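Local structure of chorismate mutase and shikimate 5-dehydrogenase fusion protein (Clostridium acetobutylicum, 3FBT) at residues 69-73 and 87-92; 75-80 and 97-103; 123-129 and 180-186; 174-178 and 203-207; 195-199 and 220-224. The protein probably catalyses, through the shikimate dehydrogenase part present in this chain, the reversible NADPH-linked reduction of 3-dehydroshikimate to shikimate on the route to chorismate and the aromatic amino acids. One frame throughout, in Å; residues are numbered along the deposited sequence.

The five contacts fall into two groups, one in each lobe of the shikimate dehydrogenase fold. Contacts 1 and 2 come first along the chain, cross each other in sequence and lie 9 Å apart between centres, joined through neighbouring strands 91-94 and 99-102 of the mixed sheet of the substrate-binding lobe. Contacts 3 to 5 follow in the Rossmann-type nucleotide-binding lobe: contact 3 is two adjoining strands of its parallel sheet, and contacts 4 and 5, each 14 Å or less from it between centres, pack loops and helices beside it. Contact 1 holds predicted residues Lys-69 and Asn-90, contact 3 Gly-129; about 11 Å separates their nearest atoms, consistent with a site shared between the lobes.

Contact 1 (69-73 and 87-92); sequences KVEVM and GAVNTL. With SO4 (sulfate ion), chain F.
Loop 69-73, helical in phi/psi at 69-71 and 3-10 at 72-73, lies against segment 87-92, extended at Ala-88 and Val-89 and entering strand 91-94 at Thr-91; Lys-69 pairs with Val-89 and Val-70 with Ala-88, CA atoms 4.9 Å apart. Gly-87 leaves the preceding helix with phi 85°. Ala-88 CB meets Lys-69 CB (3.9 Å). Val-89 N donates to Lys-69 O (2.8 Å), while Val-89 CG2 touches Met-73 CE (3.7 Å) and CG1 Val-72 CG1 (4.1 Å). Asn-90 CB packs on Lys-69 CD (3.7 Å); its OD1 accepts from Thr-104 N. Asn-90 and Thr-91 form a classic beta bulge opposite Phe-102. Leu-92 CD1 reaches Val-72 CG2 (4.0 Å). A sulfate, probably from the crystallisation liquor and also bound by Arg-135, accepts from Lys-69 N (O3, 3.0 Å) and weakly from NZ (O1, O3, 3.2 Å each). The Val-89 bond fixes the backbone of predicted proton acceptor Lys-69 beside predicted shikimate ligand Asn-90, while chi1 m, chi2 t, chi3 m lead NZ away from 87-92.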
# COMPACT_ATOMS: atom_id res chain seq x y z
N LYS A 69 2.51 13.42 -15.75
CA LYS A 69 1.10 13.84 -15.93
C LYS A 69 0.59 13.68 -17.35
O LYS A 69 -0.62 13.46 -17.57
CB LYS A 69 0.87 15.29 -15.41
CG LYS A 69 0.89 15.36 -13.90
CD LYS A 69 0.02 16.54 -13.31
CE LYS A 69 0.68 17.87 -13.50
NZ LYS A 69 2.18 17.65 -13.67
N VAL A 70 1.50 13.75 -18.32
CA VAL A 70 1.18 13.48 -19.71
C VAL A 70 1.51 12.00 -20.01
O VAL A 70 0.70 11.26 -20.51
CB VAL A 70 2.04 14.39 -20.59
CG1 VAL A 70 1.82 14.11 -22.11
CG2 VAL A 70 1.83 15.85 -20.16
N GLU A 71 2.68 11.55 -19.62
CA GLU A 71 3.09 10.19 -19.99
C GLU A 71 2.13 9.12 -19.51
O GLU A 71 1.85 8.16 -20.23
CB GLU A 71 4.44 9.87 -19.42
CG GLU A 71 5.49 10.72 -20.01
CD GLU A 71 5.62 10.37 -21.44
OE1 GLU A 71 6.09 9.23 -21.69
OE2 GLU A 71 5.19 11.20 -22.30
N VAL A 72 1.59 9.33 -18.32
CA VAL A 72 0.65 8.39 -17.75
C VAL A 72 -0.59 8.22 -18.57
O VAL A 72 -1.26 7.21 -18.45
CB VAL A 72 0.24 8.75 -16.28
CG1 VAL A 72 -0.82 9.89 -16.27
CG2 VAL A 72 -0.32 7.56 -15.63
N MET A 73 -0.91 9.19 -19.42
CA MET A 73 -2.13 9.11 -20.20
C MET A 73 -2.12 7.85 -21.13
O MET A 73 -3.17 7.32 -21.50
CB MET A 73 -2.35 10.43 -20.99
CG MET A 73 -2.63 11.71 -20.11
SD MET A 73 -2.83 13.21 -21.19
CE MET A 73 -4.25 14.10 -20.55
N GLY A 87 -4.68 18.64 -21.22
CA GLY A 87 -3.51 17.89 -21.64
C GLY A 87 -2.68 17.21 -20.53
O GLY A 87 -1.51 16.95 -20.71
N ALA A 88 -3.25 16.93 -19.35
CA ALA A 88 -2.44 16.38 -18.26
C ALA A 88 -3.39 15.77 -17.25
O ALA A 88 -4.47 16.28 -17.00
CB ALA A 88 -1.58 17.49 -17.57
N VAL A 89 -2.95 14.69 -16.65
CA VAL A 89 -3.79 13.98 -15.71
C VAL A 89 -3.10 14.04 -14.41
O VAL A 89 -1.89 13.74 -14.35
CB VAL A 89 -4.01 12.50 -16.21
CG1 VAL A 89 -4.39 11.59 -15.08
CG2 VAL A 89 -5.12 12.52 -17.33
N ASN A 90 -3.76 14.46 -13.32
CA ASN A 90 -3.06 14.30 -12.03
C ASN A 90 -3.77 13.33 -11.10
O ASN A 90 -3.35 13.20 -9.96
CB ASN A 90 -2.92 15.63 -11.27
CG ASN A 90 -4.22 16.06 -10.69
OD1 ASN A 90 -5.25 15.66 -11.20
ND2 ASN A 90 -4.22 16.84 -9.60
N THR A 91 -4.83 12.64 -11.55
CA THR A 91 -5.62 11.77 -10.65
C THR A 91 -6.04 10.48 -11.42
O THR A 91 -6.53 10.58 -12.55
CB THR A 91 -6.94 12.46 -10.18
OG1 THR A 91 -6.65 13.68 -9.48
CG2 THR A 91 -7.83 11.53 -9.33
N LEU A 92 -5.83 9.30 -10.82
CA LEU A 92 -6.12 8.04 -11.48
C LEU A 92 -7.14 7.27 -10.66
O LEU A 92 -6.99 7.16 -9.48
CB LEU A 92 -4.87 7.19 -11.68
CG LEU A 92 -3.64 7.92 -12.24
CD1 LEU A 92 -2.54 6.89 -12.37
CD2 LEU A 92 -3.93 8.47 -13.62
S SO4 F . 4.54 16.54 -16.40
O1 SO4 F . 4.22 17.95 -16.12
O2 SO4 F . 5.94 16.34 -16.77
O3 SO4 F . 4.28 15.82 -15.17
O4 SO4 F . 3.80 16.19 -17.60

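Contact 2 (75-80 and 97-103). With SO4 (sulfate ion), chain G.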
# COMPACT_ATOMS: atom_id res chain seq x y z
N GLU A 75 -1.67 4.98 -20.44
CA GLU A 75 -2.03 3.81 -19.68
C GLU A 75 -3.52 3.72 -19.42
O GLU A 75 -3.99 2.74 -18.90
CB GLU A 75 -1.30 3.84 -18.35
CG GLU A 75 0.20 3.93 -18.51
CD GLU A 75 0.76 2.75 -19.25
OE1 GLU A 75 0.05 1.71 -19.36
OE2 GLU A 75 1.92 2.84 -19.72
N LEU A 76 -4.26 4.75 -19.76
CA LEU A 76 -5.61 4.88 -19.22
C LEU A 76 -6.58 4.46 -20.29
O LEU A 76 -6.35 4.76 -21.46
CB LEU A 76 -5.89 6.35 -18.84
CG LEU A 76 -4.82 7.02 -17.95
CD1 LEU A 76 -5.20 8.41 -17.46
CD2 LEU A 76 -4.63 6.17 -16.76
N TYR A 77 -7.67 3.80 -19.93
CA TYR A 77 -8.58 3.43 -20.99
C TYR A 77 -9.53 4.61 -21.26
O TYR A 77 -10.19 4.72 -22.31
CB TYR A 77 -9.31 2.13 -20.65
CG TYR A 77 -10.32 2.30 -19.55
CD1 TYR A 77 -9.97 2.07 -18.25
CD2 TYR A 77 -11.64 2.68 -19.81
CE1 TYR A 77 -10.88 2.23 -17.21
CE2 TYR A 77 -12.58 2.84 -18.78
CZ TYR A 77 -12.16 2.60 -17.49
OH TYR A 77 -13.02 2.76 -16.42
N GLU A 78 -9.60 5.53 -20.32
CA GLU A 78 -10.47 6.65 -20.51
C GLU A 78 -9.92 7.84 -19.69
O GLU A 78 -9.23 7.60 -18.70
CB GLU A 78 -11.83 6.22 -20.00
CG GLU A 78 -12.90 7.20 -20.13
CD GLU A 78 -14.21 6.61 -19.56
OE1 GLU A 78 -15.09 6.23 -20.36
OE2 GLU A 78 -14.36 6.50 -18.33
N ILE A 79 -10.28 9.07 -20.08
CA ILE A 79 -9.78 10.35 -19.52
C ILE A 79 -10.92 11.41 -19.56
O ILE A 79 -11.60 11.54 -20.58
CB ILE A 79 -8.54 10.86 -20.36
CG1 ILE A 79 -7.38 9.84 -20.28
CG2 ILE A 79 -8.00 12.21 -19.86
CD1 ILE A 79 -6.15 10.26 -21.11
N SER A 80 -11.19 12.12 -18.47
CA SER A 80 -12.26 13.11 -18.50
C SER A 80 -12.02 14.20 -19.57
O SER A 80 -10.85 14.45 -20.01
CB SER A 80 -12.39 13.82 -17.16
OG SER A 80 -11.26 14.67 -17.00
N GLU A 97 -12.62 -2.16 -15.56
CA GLU A 97 -11.95 -1.98 -16.85
C GLU A 97 -10.42 -1.77 -16.76
O GLU A 97 -9.66 -2.29 -17.59
CB GLU A 97 -12.57 -0.81 -17.60
CG GLU A 97 -14.08 -0.62 -17.42
CD GLU A 97 -14.65 0.30 -18.50
OE1 GLU A 97 -13.94 0.53 -19.52
OE2 GLU A 97 -15.81 0.78 -18.34
N GLY A 98 -9.95 -1.05 -15.75
CA GLY A 98 -8.55 -0.57 -15.78
C GLY A 98 -8.47 0.82 -15.15
O GLY A 98 -9.13 1.10 -14.18
N ILE A 99 -7.66 1.72 -15.69
CA ILE A 99 -7.38 2.97 -14.98
C ILE A 99 -7.92 4.12 -15.80
O ILE A 99 -7.75 4.18 -17.00
CB ILE A 99 -5.88 3.12 -14.74
CG1 ILE A 99 -5.31 1.81 -14.19
CG2 ILE A 99 -5.55 4.26 -13.73
CD1 ILE A 99 -3.87 1.64 -14.55
N SER A 100 -8.65 5.03 -15.18
CA SER A 100 -9.00 6.20 -15.95
C SER A 100 -8.49 7.47 -15.24
O SER A 100 -8.01 7.43 -14.07
CB SER A 100 -10.49 6.27 -16.19
OG SER A 100 -11.07 6.28 -14.94
N GLY A 101 -8.57 8.58 -15.96
CA GLY A 101 -7.78 9.77 -15.58
C GLY A 101 -8.61 11.02 -15.47
O GLY A 101 -9.57 11.20 -16.24
N PHE A 102 -8.26 11.86 -14.50
CA PHE A 102 -8.91 13.13 -14.25
C PHE A 102 -7.87 14.16 -13.96
O PHE A 102 -6.71 13.85 -13.79
CB PHE A 102 -9.85 13.03 -13.03
CG PHE A 102 -10.91 11.94 -13.22
CD1 PHE A 102 -12.19 12.27 -13.60
CD2 PHE A 102 -10.57 10.58 -13.12
CE1 PHE A 102 -13.17 11.25 -13.82
CE2 PHE A 102 -11.54 9.56 -13.31
CZ PHE A 102 -12.83 9.90 -13.66
N ASN A 103 -8.35 15.38 -13.80
CA ASN A 103 -7.52 16.47 -13.43
C ASN A 103 -8.21 17.26 -12.39
O ASN A 103 -9.15 17.98 -12.69
CB ASN A 103 -7.23 17.38 -14.63
CG ASN A 103 -6.15 18.39 -14.30
OD1 ASN A 103 -6.30 19.17 -13.40
ND2 ASN A 103 -5.01 18.27 -14.94
S SO4 G . -12.06 16.65 -13.88
O1 SO4 G . -11.96 18.05 -14.35
O2 SO4 G . -10.97 15.90 -14.50
O3 SO4 G . -12.00 16.79 -12.42
O4 SO4 G . -13.38 16.01 -14.03
O HOH W 1 -6.50 1.06 -17.89
O HOH W 2 -11.40 3.27 -13.62
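Glu-75 opens the first segment with a water bridge: water 1 donates to Glu-75 O (3.2 Å) and accepts from Ile-99 N (2.6 Å). Leu-76 supplies apolar packing, CD2 lying 3.7 Å from Ile-99 CG2 and CD1 3.5 Å from Gly-101 CA; a CB on Gly-101 would clash with that CD1, so the glycine leaves the leucine its place. Tyr-77 N donates to Ile-99 O (3.0 Å). With chi1 at p, the Tyr-77 ring swings over the second segment, where Glu-97 CB makes a CH-pi contact 3.6 Å from its centroid and Ser-100 CB lies over the opposite face. Water 2 links Tyr-77 OH (3.3 Å) to Gly-98 O (3.2 Å). The two segments then pair in parallel: Glu-78 O accepts from Gly-101 N (3.0 Å), Ile-79 pairs with Gly-101 at 4.5 Å between CA atoms, and Ser-80 N donates to Gly-101 O (2.9 Å). Ser-80 is the N-cap of helix 81-86, its OG bonding Ala-83 N; that OG and Asn-103 N both donate to sulfate O2, each at 2.8 Å. The short strand 78-79 forms the margin of the substrate-binding lobe's mixed sheet within this chain. Strand 99-102 separates it from antiparallel strand 91-94, while Ile-99 also packs on helix 47-56 and Asn-103 on helix 81-86.

Contact 3 (123-129 and 180-186); sequences NICVVLG and DVIINCT
Strands 124-128 and 181-184 run parallel, their axes 4.6 Å apart at closest approach and crossing at -16°. The register pairs Cys-125 with Val-181, Val-126 with Ile-182, Val-127 with Ile-183 and Leu-128 with Asn-184, CA atoms 4.5 to 4.8 Å apart. Ile-124 O accepts from Val-181 N (3.0 Å) and Asp-180 N (3.1 Å). The ladder continues with Val-126 N to Val-181 O (2.7 Å), Ile-183 N to Val-126 O (2.8 Å), Leu-128 N to Ile-183 O (2.6 Å) and Cys-185 N to Leu-128 O (2.7 Å). These are adjoining central strands of the six-stranded parallel Rossmann sheet. Gly-129, phi 84°, begins the predicted NADP(+)-binding glycine-rich turn, and strand 124-128 leads through it into helix 134-143. At the opposite end Asp-180 OD2 accepts from Ile-124 N (2.6 Å). One face carries Cys-125, Val-127, Val-181 and Ile-183, covered by helix 134-143 through Leu-141; Val-127 CG1 also meets Cys-185 SG at 3.8 Å. The other carries Val-126, Leu-128, Ile-182 and Asn-184: Val-126 CG1 lies 4.2 Å from Ile-182 CG1, and Leu-128 CD1, chi1 m and chi2 t, lies 4.0 Å from Ile-182 CD1. Asn-184, chi1 t, makes an Asx turn, OD1 accepting from Thr-186 N (3.2 Å) and OG1 (2.9 Å), while its ND2 bonds Asp-212 OD1.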
# COMPACT_ATOMS: atom_id res chain seq x y z
N ASN A 123 -12.94 39.66 -16.57
CA ASN A 123 -11.77 40.35 -16.06
C ASN A 123 -10.53 40.08 -16.95
O ASN A 123 -10.53 39.16 -17.78
CB ASN A 123 -11.49 39.91 -14.64
CG ASN A 123 -12.58 40.29 -13.66
OD1 ASN A 123 -12.31 41.01 -12.70
ND2 ASN A 123 -13.80 39.80 -13.88
N ILE A 124 -9.52 40.91 -16.77
CA ILE A 124 -8.21 40.82 -17.44
C ILE A 124 -7.31 39.94 -16.56
O ILE A 124 -6.97 40.30 -15.39
CB ILE A 124 -7.53 42.18 -17.66
CG1 ILE A 124 -8.35 43.03 -18.66
CG2 ILE A 124 -6.02 41.96 -18.14
CD1 ILE A 124 -7.98 44.56 -18.69
N CYS A 125 -6.97 38.77 -17.09
CA CYS A 125 -6.26 37.81 -16.24
C CYS A 125 -4.84 37.54 -16.71
O CYS A 125 -4.63 37.21 -17.89
CB CYS A 125 -7.01 36.51 -16.25
SG CYS A 125 -8.69 36.69 -15.55
N VAL A 126 -3.91 37.67 -15.77
CA VAL A 126 -2.51 37.50 -16.05
C VAL A 126 -1.88 36.31 -15.34
O VAL A 126 -1.82 36.25 -14.13
CB VAL A 126 -1.72 38.83 -15.74
CG1 VAL A 126 -0.23 38.58 -15.86
CG2 VAL A 126 -2.17 39.89 -16.76
N VAL A 127 -1.36 35.38 -16.10
CA VAL A 127 -0.69 34.21 -15.50
C VAL A 127 0.82 34.27 -15.58
O VAL A 127 1.41 34.44 -16.68
CB VAL A 127 -1.17 32.89 -16.18
CG1 VAL A 127 -0.55 31.65 -15.49
CG2 VAL A 127 -2.64 32.80 -16.25
N LEU A 128 1.48 34.07 -14.43
CA LEU A 128 2.93 34.06 -14.39
C LEU A 128 3.50 32.65 -14.45
O LEU A 128 3.20 31.82 -13.58
CB LEU A 128 3.46 34.74 -13.14
CG LEU A 128 2.77 36.07 -12.82
CD1 LEU A 128 3.37 36.55 -11.49
CD2 LEU A 128 2.92 37.03 -13.92
N GLY A 129 4.36 32.42 -15.45
CA GLY A 129 4.90 31.09 -15.77
C GLY A 129 4.04 30.17 -16.64
O GLY A 129 2.82 30.28 -16.71
N ASP A 180 -6.77 43.03 -13.96
CA ASP A 180 -7.60 42.72 -12.81
C ASP A 180 -6.99 41.67 -11.89
O ASP A 180 -6.82 41.90 -10.71
CB ASP A 180 -8.95 42.28 -13.36
CG ASP A 180 -9.59 43.37 -14.29
OD1 ASP A 180 -9.63 44.53 -13.83
OD2 ASP A 180 -10.05 43.10 -15.46
N VAL A 181 -6.66 40.50 -12.45
CA VAL A 181 -6.20 39.34 -11.67
C VAL A 181 -4.84 38.86 -12.17
O VAL A 181 -4.67 38.64 -13.37
CB VAL A 181 -7.23 38.18 -11.82
CG1 VAL A 181 -6.74 36.94 -11.16
CG2 VAL A 181 -8.64 38.61 -11.24
N ILE A 182 -3.88 38.71 -11.26
CA ILE A 182 -2.56 38.23 -11.60
C ILE A 182 -2.23 37.01 -10.72
O ILE A 182 -2.39 37.02 -9.49
CB ILE A 182 -1.44 39.35 -11.43
CG1 ILE A 182 -0.05 38.81 -11.68
CG2 ILE A 182 -1.48 39.99 -10.05
CD1 ILE A 182 1.11 39.88 -11.40
N ILE A 183 -1.76 35.95 -11.39
CA ILE A 183 -1.65 34.61 -10.79
C ILE A 183 -0.23 34.06 -10.96
O ILE A 183 0.25 33.94 -12.09
CB ILE A 183 -2.63 33.65 -11.49
CG1 ILE A 183 -4.06 34.21 -11.41
CG2 ILE A 183 -2.54 32.20 -10.88
CD1 ILE A 183 -4.91 33.79 -12.55
N ASN A 184 0.42 33.72 -9.87
CA ASN A 184 1.74 33.15 -9.92
C ASN A 184 1.67 31.65 -10.07
O ASN A 184 1.15 30.96 -9.21
CB ASN A 184 2.45 33.40 -8.61
CG ASN A 184 3.80 32.81 -8.62
OD1 ASN A 184 4.51 32.96 -9.62
ND2 ASN A 184 4.18 32.08 -7.55
N CYS A 185 2.18 31.15 -11.18
CA CYS A 185 2.28 29.71 -11.38
C CYS A 185 3.75 29.25 -11.40
O CYS A 185 4.03 28.10 -11.71
CB CYS A 185 1.61 29.38 -12.72
SG CYS A 185 -0.17 29.33 -12.56
N THR A 186 4.67 30.15 -11.05
CA THR A 186 6.12 29.89 -11.09
C THR A 186 6.60 29.37 -9.77
O THR A 186 5.91 29.48 -8.80
CB THR A 186 7.03 31.23 -11.28
OG1 THR A 186 7.14 31.93 -10.03
CG2 THR A 186 6.47 32.15 -12.30

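Contact 4 (174-178 and 203-207); sequences LSNLK and VVAKF
Lys-206, with 99 Å² covered, dominates the meeting of two turns at the border of the nucleotide-binding lobe. Its side chain is nearly extended (chi1 m, then t, t, t) and runs across the type I turn Leu-174 to Leu-177, which is closed by Leu-177 N to Leu-174 O (2.7 Å). At the tip, Lys-206 NZ donates to Ser-175 O at 2.7 Å, and on the way its CD passes 3.4 Å from Leu-177 O. A second type I turn runs from Val-204 to Phe-207 (Phe-207 N to Val-204 O, 3.1 Å) at the C-terminal side of helix 201-204 and presents this lysine; Lys-178 and Lys-206 lie 5.5 Å apart between CA atoms. Lys-178, chi1 and chi2 both t, lays CG 3.4 Å from Lys-206 O and 4.0 Å from Lys-206 CB, so its chain packs against both the carbonyl and the CB of Lys-206. Val-203, chi1 t, points at the first turn: its CG1 contacts Leu-174 CD2 (3.9 Å) and its CG2 lies 4.2 Å from Ser-175 CA. Leu-174, chi1 t and chi2 p, also brings CD1 to the edge of the Phe-207 ring, 4.4 Å from CZ. Leu-174 and Phe-207 both pack on Val-126 of strand 124-128, joining these connections to the Rossmann sheet. The chemistry is thus divided: apolar contacts on the sheet side, and at the more exposed side a lysine ammonium bound to the carbonyl of Ser-175 within the turn.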
# COMPACT_ATOMS: atom_id res chain seq x y z
N LEU A 174 5.26 43.03 -19.47
CA LEU A 174 4.20 42.94 -18.48
C LEU A 174 4.24 44.24 -17.73
O LEU A 174 3.21 44.74 -17.29
CB LEU A 174 4.49 41.81 -17.47
CG LEU A 174 3.60 41.79 -16.21
CD1 LEU A 174 2.13 41.50 -16.59
CD2 LEU A 174 4.07 40.74 -15.26
N SER A 175 5.44 44.78 -17.56
CA SER A 175 5.58 46.00 -16.79
C SER A 175 4.84 47.22 -17.40
O SER A 175 4.61 48.20 -16.70
CB SER A 175 7.05 46.29 -16.45
OG SER A 175 7.68 46.93 -17.53
N ASN A 176 4.44 47.12 -18.67
CA ASN A 176 3.54 48.08 -19.29
C ASN A 176 2.05 47.68 -19.26
O ASN A 176 1.22 48.36 -19.86
CB ASN A 176 3.91 48.28 -20.77
CG ASN A 176 5.35 48.67 -20.97
OD1 ASN A 176 5.87 49.54 -20.30
ND2 ASN A 176 6.03 47.99 -21.90
N LEU A 177 1.68 46.58 -18.60
CA LEU A 177 0.29 46.14 -18.67
C LEU A 177 -0.51 46.40 -17.37
O LEU A 177 0.00 46.24 -16.27
CB LEU A 177 0.19 44.69 -19.09
CG LEU A 177 -1.20 44.53 -19.72
CD1 LEU A 177 -1.09 44.38 -21.25
CD2 LEU A 177 -2.02 43.41 -19.08
N LYS A 178 -1.78 46.81 -17.49
CA LYS A 178 -2.60 46.87 -16.28
C LYS A 178 -3.74 45.84 -16.38
O LYS A 178 -4.21 45.52 -17.49
CB LYS A 178 -3.07 48.31 -16.02
CG LYS A 178 -3.88 48.49 -14.77
CD LYS A 178 -4.28 49.95 -14.64
CE LYS A 178 -3.18 50.72 -13.97
NZ LYS A 178 -3.52 50.77 -12.52
N VAL A 203 4.46 46.07 -10.11
CA VAL A 203 3.61 45.32 -11.05
C VAL A 203 2.40 44.80 -10.32
O VAL A 203 1.24 44.92 -10.79
CB VAL A 203 4.33 44.20 -11.81
CG1 VAL A 203 3.33 43.46 -12.63
CG2 VAL A 203 5.48 44.80 -12.72
N VAL A 204 2.65 44.24 -9.16
CA VAL A 204 1.58 43.72 -8.38
C VAL A 204 0.55 44.82 -8.23
O VAL A 204 -0.65 44.57 -8.34
CB VAL A 204 2.07 43.31 -7.00
CG1 VAL A 204 0.93 42.69 -6.16
CG2 VAL A 204 3.27 42.39 -7.11
N ALA A 205 1.02 46.06 -8.06
CA ALA A 205 0.14 47.19 -7.66
C ALA A 205 -0.84 47.60 -8.69
O ALA A 205 -1.73 48.39 -8.42
CB ALA A 205 0.97 48.41 -7.23
N LYS A 206 -0.72 47.05 -9.88
CA LYS A 206 -1.63 47.44 -10.92
C LYS A 206 -2.74 46.48 -11.05
O LYS A 206 -3.46 46.53 -12.03
CB LYS A 206 -0.94 47.54 -12.28
CG LYS A 206 0.38 48.25 -12.24
CD LYS A 206 0.84 48.35 -13.69
CE LYS A 206 2.36 48.55 -13.85
NZ LYS A 206 2.51 49.03 -15.23
N PHE A 207 -2.94 45.58 -10.11
CA PHE A 207 -4.03 44.60 -10.33
C PHE A 207 -4.95 44.74 -9.16
O PHE A 207 -4.58 45.31 -8.17
CB PHE A 207 -3.44 43.18 -10.43
CG PHE A 207 -2.66 42.97 -11.68
CD1 PHE A 207 -3.22 42.32 -12.76
CD2 PHE A 207 -1.37 43.47 -11.81
CE1 PHE A 207 -2.51 42.16 -13.94
CE2 PHE A 207 -0.66 43.31 -12.98
CZ PHE A 207 -1.23 42.66 -14.03

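Contact 5 (195-199 and 220-224); sequences GESPV and TLFLK
In the Rossmann-type lobe, the irregular loop 195-199 between strand 181-184 and helix 201-204 leans on the first turn of helix 221-228. Ser-197 and Phe-222 are the closest pair, 5.0 Å between CA atoms. Thr-220 is the helix N-cap: with chi1 p its OG1 accepts from Leu-223 N (3.0 Å), and the same oxygen bonds Asp-212 OD2. Lys-224 N to Thr-220 O (2.8 Å) closes the first helical turn. Leu-221, chi1 t and chi2 p, points at the loop and sets CD2 3.3 Å from Gly-195 O and 4.0 Å from Ser-197 CB. Phe-222, chi1 t with chi2 76°, lies alongside; its CB meets Pro-198 CD at 4.1 Å, the proline ring being C-gamma endo. Val-199, chi1 m, directs CG2 at the edge of the phenyl ring, 4.1 Å from CE1. Ser-197, chi1 t, turns OG back to Val-199 O (3.0 Å) within the loop and lies 3.6 Å from Phe-222 CB. Pro-198, Val-199 and Phe-222 all also touch Leu-128 of strand 124-128, so loop and helix cover the same patch of the parallel sheet. The side chain of Pro-198 lies about 7 Å from Gly-129, a predicted NADP(+) residue. A single water ties the backbones together, donating to Glu-196 O at 2.9 Å and accepting from Phe-222 N at 2.6 Å.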
# COMPACT_ATOMS: atom_id res chain seq x y z
N GLY A 195 12.94 33.98 -1.13
CA GLY A 195 13.04 35.44 -0.99
C GLY A 195 12.86 36.17 -2.31
O GLY A 195 13.13 37.37 -2.41
N GLU A 196 12.38 35.44 -3.32
CA GLU A 196 12.18 35.99 -4.64
C GLU A 196 10.72 36.12 -4.91
O GLU A 196 9.88 35.35 -4.41
CB GLU A 196 12.69 35.05 -5.74
CG GLU A 196 14.15 35.04 -6.03
CD GLU A 196 14.45 34.10 -7.16
OE1 GLU A 196 13.78 34.20 -8.20
OE2 GLU A 196 15.33 33.24 -7.00
N SER A 197 10.43 37.06 -5.79
CA SER A 197 9.14 37.22 -6.32
C SER A 197 9.27 37.05 -7.82
O SER A 197 10.29 37.42 -8.38
CB SER A 197 8.67 38.58 -5.96
OG SER A 197 7.38 38.77 -6.38
N PRO A 198 8.24 36.50 -8.50
CA PRO A 198 8.35 36.60 -9.95
C PRO A 198 8.24 38.05 -10.51
O PRO A 198 8.74 38.29 -11.59
CB PRO A 198 7.16 35.75 -10.46
CG PRO A 198 6.15 35.86 -9.35
CD PRO A 198 6.98 35.87 -8.08
N VAL A 199 7.53 38.98 -9.85
CA VAL A 199 7.40 40.36 -10.38
C VAL A 199 7.66 41.45 -9.32
O VAL A 199 7.71 41.17 -8.11
CB VAL A 199 6.02 40.60 -11.07
CG1 VAL A 199 5.79 39.64 -12.24
CG2 VAL A 199 4.93 40.41 -10.12
N THR A 220 4.02 34.65 0.49
CA THR A 220 5.18 34.90 -0.32
C THR A 220 5.51 36.43 -0.42
O THR A 220 4.64 37.29 -0.26
CB THR A 220 4.93 34.36 -1.74
OG1 THR A 220 3.74 34.94 -2.27
CG2 THR A 220 4.77 32.80 -1.76
N LEU A 221 6.76 36.77 -0.71
CA LEU A 221 7.11 38.14 -1.12
C LEU A 221 6.04 38.64 -2.09
O LEU A 221 5.46 39.72 -1.92
CB LEU A 221 8.50 38.17 -1.76
CG LEU A 221 9.16 39.55 -1.98
CD1 LEU A 221 9.19 40.37 -0.65
CD2 LEU A 221 10.57 39.40 -2.54
N PHE A 222 5.76 37.83 -3.11
CA PHE A 222 4.74 38.20 -4.05
C PHE A 222 3.43 38.62 -3.39
O PHE A 222 2.82 39.60 -3.85
CB PHE A 222 4.49 37.05 -5.03
CG PHE A 222 3.30 37.23 -5.94
CD1 PHE A 222 3.37 38.09 -7.01
CD2 PHE A 222 2.13 36.48 -5.76
CE1 PHE A 222 2.33 38.20 -7.86
CE2 PHE A 222 1.08 36.56 -6.63
CZ PHE A 222 1.17 37.44 -7.69
N LEU A 223 2.96 37.87 -2.38
CA LEU A 223 1.74 38.22 -1.70
C LEU A 223 1.83 39.39 -0.65
O LEU A 223 0.85 40.13 -0.46
CB LEU A 223 1.12 36.99 -1.06
CG LEU A 223 0.59 35.91 -2.02
CD1 LEU A 223 0.08 34.78 -1.17
CD2 LEU A 223 -0.54 36.45 -2.95
N LYS A 224 2.96 39.52 0.03
CA LYS A 224 3.21 40.68 0.88
C LYS A 224 3.01 41.95 0.03
O LYS A 224 2.09 42.79 0.29
CB LYS A 224 4.65 40.64 1.41
CG LYS A 224 4.97 41.84 2.29
CD LYS A 224 6.44 42.10 2.38
CE LYS A 224 7.22 40.85 2.84
NZ LYS A 224 8.49 41.24 3.57
O HOH W 3 7.12 35.73 -3.74